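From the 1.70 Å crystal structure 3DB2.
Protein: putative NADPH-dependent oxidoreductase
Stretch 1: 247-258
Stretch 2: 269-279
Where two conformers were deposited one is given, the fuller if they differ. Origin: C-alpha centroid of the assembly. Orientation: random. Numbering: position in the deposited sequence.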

# COMPACT_ATOMS: atom_id res chain seq x y z
N GLY C 247 -0.36 -4.69 13.16
CA GLY C 247 0.18 -5.17 14.42
C GLY C 247 -0.34 -6.56 14.72
O GLY C 247 -1.35 -6.96 14.09
N THR C 248 0.36 -7.29 15.61
CA THR C 248 -0.05 -8.69 15.83
C THR C 248 -1.32 -8.77 16.66
O THR C 248 -2.01 -9.80 16.61
N LYS C 249 -1.64 -7.73 17.41
CA LYS C 249 -2.86 -7.64 18.20
C LYS C 249 -3.90 -6.70 17.59
O LYS C 249 -5.09 -6.79 17.89
N ALA C 250 -3.44 -5.74 16.76
CA ALA C 250 -4.37 -4.72 16.27
C ALA C 250 -3.79 -3.97 15.07
O ALA C 250 -2.57 -3.84 15.02
N ASN C 251 -4.67 -3.49 14.20
CA ASN C 251 -4.21 -2.61 13.10
C ASN C 251 -4.69 -1.18 13.32
O ASN C 251 -5.76 -0.98 13.88
N LEU C 252 -3.92 -0.21 12.86
CA LEU C 252 -4.35 1.18 12.88
C LEU C 252 -4.53 1.70 11.45
O LEU C 252 -3.65 1.43 10.61
N PHE C 253 -5.58 2.45 11.26
CA PHE C 253 -5.87 3.11 9.97
C PHE C 253 -6.09 4.59 10.21
O PHE C 253 -7.05 5.00 10.84
N TYR C 254 -5.18 5.40 9.69
CA TYR C 254 -5.19 6.85 9.81
C TYR C 254 -5.40 7.48 8.43
O TYR C 254 -4.78 7.03 7.46
N GLN C 255 -6.25 8.48 8.39
CA GLN C 255 -6.55 9.33 7.26
C GLN C 255 -6.49 10.80 7.66
O GLN C 255 -7.05 11.15 8.69
N LEU C 256 -5.84 11.63 6.87
CA LEU C 256 -5.86 13.07 7.12
C LEU C 256 -6.35 13.85 5.91
O LEU C 256 -5.99 13.48 4.79
N ASP C 257 -7.15 14.90 6.12
CA ASP C 257 -7.53 15.83 5.08
C ASP C 257 -6.45 16.91 5.02
O ASP C 257 -6.49 17.85 5.83
N PHE C 258 -5.51 16.74 4.11
CA PHE C 258 -4.32 17.57 4.02
C PHE C 258 -4.66 19.04 3.72
O PHE C 258 -3.80 19.93 3.85
N GLU C 269 -8.09 17.72 13.93
CA GLU C 269 -9.53 17.53 13.98
C GLU C 269 -10.06 17.07 12.63
O GLU C 269 -11.17 16.54 12.58
N HIS C 270 -9.27 17.27 11.59
CA HIS C 270 -9.64 16.83 10.25
C HIS C 270 -8.89 15.55 9.86
O HIS C 270 -8.40 15.36 8.75
N SER C 271 -8.82 14.66 10.86
CA SER C 271 -8.20 13.34 10.67
C SER C 271 -9.01 12.31 11.44
O SER C 271 -9.80 12.67 12.31
N THR C 272 -8.82 11.03 11.15
CA THR C 272 -9.50 9.96 11.83
C THR C 272 -8.43 8.86 12.07
O THR C 272 -7.64 8.64 11.14
N LEU C 273 -8.49 8.29 13.24
CA LEU C 273 -7.63 7.13 13.53
C LEU C 273 -8.55 6.00 13.99
O LEU C 273 -9.34 6.24 14.90
N ILE C 274 -8.41 4.84 13.35
CA ILE C 274 -9.32 3.73 13.72
C ILE C 274 -8.43 2.57 14.09
O ILE C 274 -7.42 2.35 13.44
N LYS C 275 -8.77 1.85 15.15
CA LYS C 275 -8.13 0.65 15.61
C LYS C 275 -9.00 -0.57 15.27
O LYS C 275 -10.18 -0.60 15.62
N ARG C 276 -8.40 -1.53 14.60
CA ARG C 276 -9.08 -2.78 14.28
C ARG C 276 -8.50 -3.86 15.19
O ARG C 276 -7.30 -4.13 15.10
N GLU C 277 -9.33 -4.46 16.06
CA GLU C 277 -8.76 -5.38 17.04
C GLU C 277 -9.68 -6.57 17.23
O GLU C 277 -10.83 -6.47 16.80
N PHE C 278 -9.19 -7.64 17.84
CA PHE C 278 -10.04 -8.79 18.14
C PHE C 278 -10.96 -8.37 19.28
O PHE C 278 -10.45 -7.75 20.22
N ALA C 279 -12.22 -8.71 19.14
CA ALA C 279 -13.26 -8.49 20.14
C ALA C 279 -13.70 -9.85 20.69
O ALA C 279 -13.08 -10.88 20.39

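What sets the direction in which the side chains leave the two stretches? The two strands run antiparallel, their N-to-C directions 162° apart, and paired backbone hydrogen bonds fix the register: Phe-253 N to Ile-274 O and Ile-274 N to Phe-253 O are both 2.9 Å. In each extended strand the side chains alternate between two faces, and the register places the partners on each face side by side. Asn-251, Phe-253, Gln-255, Thr-272, Ile-274 and Arg-276 share one face; Leu-252, Tyr-254, Leu-256, Ser-271, Leu-273 and Lys-275 share the other. The two stretches together bury 819 Å².

Why do Phe-253 and Arg-276 cover the most surface? Phe-253 takes the m rotamer (chi2 -67°), which brings the end of its ring nearer the second strand, where CD2 lies 4.2 Å from Ile-274 CG2. Arg-276 extends through t, t at chi1 and chi2 and turns to m at chi3, so that its guanidinium meets the ring diagonally, two residues along from Ile-274, the residue paired with Phe-253. Phe-253 CE2 sits over one face of the guanidinium, 3.8 Å from Arg-276 NE, while NE lies at the edge of the phenyl ring, near its plane. The side-chain nitrogens of Arg-276 are hydrogen-bonded elsewhere in the structure. Beside it, Asn-251, also m, approaches Arg-276 with CB to CB at 4.3 Å, and its OD1 accepts a bond from Gly-247 N at 3.2 Å.

What does Leu-273 do on the opposite face? Its t, p rotamer carries CD1 to the first strand, 4.0 Å from both Leu-252 CB and Tyr-254 CB, so one methyl touches two neighbours on the same face. Tyr-254, t at chi1, touches Ser-271, with CE1 3.6 Å from Ser-271 CB; Leu-256 CD1 is also 3.6 Å from that Ser-271 CB. Further along, Lys-275, extended with all four chi angles t, passes Ala-250, its CE 4.0 Å from Ala-250 CB, and forms a salt bridge, Lys-275 NZ to Glu-277 OE1 at 3.5 Å, whose hydrogen bond is weak.

Where do waters join the polar groups? Water 3 links the ends of two side chains, lying 2.6 Å from Tyr-254 OH and donating to Ser-271 OG at 2.8 Å. On the Phe-253 face, water 2 donates to Phe-253 O at 2.8 Å and bonds to Thr-272 OG1 at 3.1 Å, with Thr-272 in the p rotamer. Beyond the strands, water 4 donates to Asp-257 OD2 at 2.7 Å and makes a weak bond to His-270 ND1 at 3.4 Å.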

# COMPACT_ATOMS: atom_id res chain seq x y z
CB THR C 248 1.08 -9.52 16.49
OG1 THR C 248 1.49 -8.78 17.65
CG2 THR C 248 2.31 -9.66 15.60
CB LYS C 249 -2.60 -7.08 19.60
CG LYS C 249 -1.63 -7.79 20.51
CD LYS C 249 -1.80 -7.31 21.95
CE LYS C 249 -0.71 -6.39 22.43
NZ LYS C 249 0.57 -7.04 22.83
CB ALA C 250 -4.67 -3.73 17.41
CB ASN C 251 -4.76 -3.13 11.79
CG ASN C 251 -4.31 -4.52 11.44
OD1 ASN C 251 -3.22 -4.95 11.75
ND2 ASN C 251 -5.19 -5.26 10.77
CB LEU C 252 -3.31 2.03 13.57
CG LEU C 252 -2.85 1.62 14.95
CD1 LEU C 252 -1.66 2.46 15.39
CD2 LEU C 252 -4.01 1.73 15.93
CB PHE C 253 -7.12 2.54 9.30
CG PHE C 253 -7.13 1.03 9.17
CD1 PHE C 253 -6.23 0.41 8.33
CD2 PHE C 253 -8.05 0.27 9.90
CE1 PHE C 253 -6.25 -0.97 8.20
CE2 PHE C 253 -8.05 -1.12 9.78
CZ PHE C 253 -7.13 -1.73 8.96
CB TYR C 254 -3.88 7.35 10.39
CG TYR C 254 -3.60 8.82 10.43
CD1 TYR C 254 -4.27 9.65 11.33
CD2 TYR C 254 -2.66 9.42 9.58
CE1 TYR C 254 -4.01 11.00 11.36
CE2 TYR C 254 -2.41 10.79 9.64
CZ TYR C 254 -3.09 11.58 10.53
OH TYR C 254 -2.87 12.94 10.63
CB GLN C 255 -7.97 9.06 6.71
CG GLN C 255 -8.12 7.84 5.84
CD GLN C 255 -7.69 8.01 4.40
OE1 GLN C 255 -7.44 9.12 3.93
NE2 GLN C 255 -7.59 6.92 3.64
CB LEU C 256 -4.46 13.52 7.51
CG LEU C 256 -4.19 15.02 7.60
CD1 LEU C 256 -4.86 15.54 8.88
CD2 LEU C 256 -2.70 15.25 7.53
CB ASP C 257 -8.85 16.53 5.36
CG ASP C 257 -9.26 17.48 4.25
OD1 ASP C 257 -8.53 17.69 3.27
OD2 ASP C 257 -10.40 17.99 4.38
CB PHE C 258 -3.31 17.02 2.98
CG PHE C 258 -1.93 17.60 3.24
CD1 PHE C 258 -1.11 17.05 4.20
CD2 PHE C 258 -1.48 18.70 2.53
CE1 PHE C 258 0.14 17.59 4.44
CE2 PHE C 258 -0.22 19.25 2.76
CZ PHE C 258 0.57 18.69 3.74
CB GLU C 269 -10.27 18.82 14.37
CG GLU C 269 -9.92 19.29 15.77
CD GLU C 269 -10.73 20.51 16.21
OE1 GLU C 269 -11.90 20.66 15.79
OE2 GLU C 269 -10.19 21.33 16.98
CB HIS C 270 -9.42 17.98 9.27
CG HIS C 270 -10.29 19.12 9.75
ND1 HIS C 270 -11.51 19.40 9.18
CD2 HIS C 270 -10.14 20.02 10.75
CE1 HIS C 270 -12.07 20.43 9.79
NE2 HIS C 270 -11.26 20.84 10.75
CB SER C 271 -6.74 13.37 11.09
OG SER C 271 -6.56 13.43 12.50
CB THR C 272 -10.61 9.20 11.09
OG1 THR C 272 -10.24 9.13 9.70
CG2 THR C 272 -11.96 9.89 11.20
CB LEU C 273 -6.58 7.46 14.57
CG LEU C 273 -5.66 6.32 15.05
CD1 LEU C 273 -4.84 5.72 13.94
CD2 LEU C 273 -4.77 6.78 16.19
CB ILE C 274 -10.29 3.46 12.58
CG1 ILE C 274 -11.45 4.49 12.52
CG2 ILE C 274 -10.78 2.02 12.63
CD1 ILE C 274 -12.65 4.03 13.34
CB LYS C 275 -7.92 0.66 17.13
CG LYS C 275 -7.04 -0.40 17.73
CD LYS C 275 -7.23 -0.46 19.25
CE LYS C 275 -5.97 -0.96 19.96
NZ LYS C 275 -6.23 -1.21 21.41
CB ARG C 276 -8.92 -3.16 12.81
CG ARG C 276 -9.52 -4.56 12.54
CD ARG C 276 -9.48 -4.84 11.03
NE ARG C 276 -10.46 -3.93 10.42
CZ ARG C 276 -10.72 -3.95 9.11
NH1 ARG C 276 -10.08 -4.82 8.35
NH2 ARG C 276 -11.62 -3.10 8.63
CB GLU C 277 -8.57 -4.68 18.40
CG GLU C 277 -9.92 -4.21 18.92
CD GLU C 277 -9.89 -3.52 20.25
OE1 GLU C 277 -8.81 -3.46 20.85
OE2 GLU C 277 -10.97 -3.03 20.65
CB PHE C 278 -9.25 -10.03 18.51
CG PHE C 278 -8.21 -10.43 17.48
CD1 PHE C 278 -8.62 -11.07 16.32
CD2 PHE C 278 -6.87 -10.15 17.68
CE1 PHE C 278 -7.69 -11.44 15.37
CE2 PHE C 278 -5.93 -10.53 16.74
CZ PHE C 278 -6.35 -11.17 15.58
CB ALA C 279 -14.43 -7.71 19.56
O HOH W 1 -6.63 -7.54 19.75
O HOH W 2 -9.16 6.26 9.56
O HOH W 3 -3.90 14.41 12.49
O HOH W 4 -12.03 17.54 6.44